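Side-chain contact in trimethylamine-N-oxide reductase (Haemophilus influenzae, PDB 7L5I), which probably reduces N-oxide and related S-oxide substrates at a molybdenum centre held by two pyranopterin guanine dinucleotide cofactors: residues E62-N67 / G231-K236. Sequence-based numbering, arbitrary orientation.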
# COMPACT_ATOMS: atom_id res chain seq x y z
N GLU A 62 14.85 -2.79 20.55
CA GLU A 62 14.70 -1.33 20.67
C GLU A 62 14.88 -0.66 19.31
O GLU A 62 15.89 -0.91 18.63
CB GLU A 62 15.70 -0.76 21.67
CG GLU A 62 15.12 0.37 22.51
CD GLU A 62 13.81 -0.03 23.18
OE1 GLU A 62 13.66 -1.22 23.53
OE2 GLU A 62 12.92 0.84 23.33
N PRO A 63 13.94 0.18 18.87
CA PRO A 63 14.08 0.87 17.59
C PRO A 63 14.74 2.23 17.75
O PRO A 63 14.83 2.79 18.85
CB PRO A 63 12.64 1.03 17.09
CG PRO A 63 11.86 1.18 18.36
CD PRO A 63 12.61 0.44 19.47
N ALA A 64 15.19 2.78 16.62
CA ALA A 64 15.81 4.10 16.63
C ALA A 64 14.80 5.21 16.93
O ALA A 64 15.17 6.24 17.48
CB ALA A 64 16.46 4.38 15.28
N VAL A 65 13.53 5.01 16.54
CA VAL A 65 12.43 5.95 16.76
C VAL A 65 11.27 5.14 17.34
O VAL A 65 10.99 4.04 16.85
CB VAL A 65 11.99 6.64 15.46
CG1 VAL A 65 10.82 7.59 15.71
CG2 VAL A 65 13.18 7.38 14.82
N PRO A 66 10.59 5.63 18.37
CA PRO A 66 9.44 4.87 18.89
C PRO A 66 8.41 4.60 17.80
O PRO A 66 8.19 5.42 16.90
CB PRO A 66 8.88 5.77 20.00
CG PRO A 66 10.05 6.65 20.39
CD PRO A 66 10.82 6.88 19.12
N ASN A 67 7.82 3.41 17.88
CA ASN A 67 6.78 2.96 16.97
C ASN A 67 5.54 2.67 17.82
O ASN A 67 5.38 1.57 18.36
CB ASN A 67 7.23 1.75 16.19
CG ASN A 67 6.24 1.40 15.11
OD1 ASN A 67 5.08 1.78 15.19
ND2 ASN A 67 6.71 0.71 14.07
N GLY A 231 15.60 0.63 8.44
CA GLY A 231 15.52 1.68 7.44
C GLY A 231 15.43 3.06 8.07
O GLY A 231 16.13 4.00 7.68
N ILE A 232 14.56 3.19 9.06
CA ILE A 232 14.43 4.47 9.75
C ILE A 232 15.73 4.82 10.46
O ILE A 232 16.18 5.98 10.44
CB ILE A 232 13.23 4.44 10.72
CG1 ILE A 232 11.93 4.55 9.91
CG2 ILE A 232 13.35 5.56 11.74
CD1 ILE A 232 10.70 4.26 10.69
N GLU A 233 16.39 3.83 11.06
CA GLU A 233 17.69 4.06 11.68
C GLU A 233 18.70 4.61 10.67
O GLU A 233 19.51 5.49 11.01
CB GLU A 233 18.22 2.77 12.30
CG GLU A 233 19.52 2.94 13.05
CD GLU A 233 19.95 1.71 13.86
OE1 GLU A 233 19.11 0.82 14.12
OE2 GLU A 233 21.12 1.66 14.27
N TYR A 234 18.67 4.11 9.43
CA TYR A 234 19.61 4.60 8.43
C TYR A 234 19.30 6.03 8.01
O TYR A 234 20.21 6.84 7.83
CB TYR A 234 19.63 3.68 7.20
CG TYR A 234 20.59 2.52 7.31
CD1 TYR A 234 21.97 2.74 7.37
CD2 TYR A 234 20.13 1.21 7.31
CE1 TYR A 234 22.86 1.69 7.46
CE2 TYR A 234 21.01 0.14 7.40
CZ TYR A 234 22.37 0.39 7.47
OH TYR A 234 23.24 -0.68 7.54
N PHE A 235 18.01 6.37 7.86
CA PHE A 235 17.66 7.75 7.55
C PHE A 235 18.15 8.70 8.65
O PHE A 235 18.64 9.80 8.38
CB PHE A 235 16.16 7.90 7.35
CG PHE A 235 15.70 7.58 5.94
CD1 PHE A 235 15.96 8.46 4.91
CD2 PHE A 235 15.01 6.41 5.67
CE1 PHE A 235 15.56 8.20 3.63
CE2 PHE A 235 14.60 6.12 4.38
CZ PHE A 235 14.88 7.01 3.34
N LYS A 236 18.00 8.28 9.91
CA LYS A 236 18.47 9.09 11.03
C LYS A 236 19.99 9.25 10.98
O LYS A 236 20.51 10.34 11.26
CB LYS A 236 18.03 8.46 12.35
CG LYS A 236 16.51 8.50 12.58
CD LYS A 236 16.04 9.85 13.07
CE LYS A 236 16.46 10.07 14.51
NZ LYS A 236 15.92 11.35 15.00
O HOH W 1 16.36 0.63 14.68
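Ala64 meets helix 230-240 with its methyl group, which points at the helix and lies against the base of Glu233: Ala64 CB is 3.8 Å from Glu233 CB and equally close to Glu233 CA. The backbone side of Ala64 is joined to the same glutamate by a water, which donates to Glu233 OE1 at 2.8 Å and accepts a weak bond from Ala64 N at 3.1 Å. Because Glu233 CG is anti to the backbone N (chi1 -176°) and the chain stays extended beyond it, OE1 reaches this water; the same oxygen also forms a salt bridge with Lys230. The loop between strand 53-59 and helix 73-78, in the N-terminal part of this molybdopterin oxidoreductase, thus covers the outer side of the helix of a beta-alpha-beta crossover from strand 208-212 to strand 244-249; Phe235 of that helix packs on strand 208-212. At Val65, chi1 of 179° sets CG2 anti to the carbonyl carbon, beside the backbone N, and this is the branch that touches. Val65 CG2 meets Ile232 CG2 at 3.6 Å, the two side chains crossing at about a right angle. Lys236 CG and CD both lie 4.2 Å from Val65 CG2, again with the side chains nearly perpendicular.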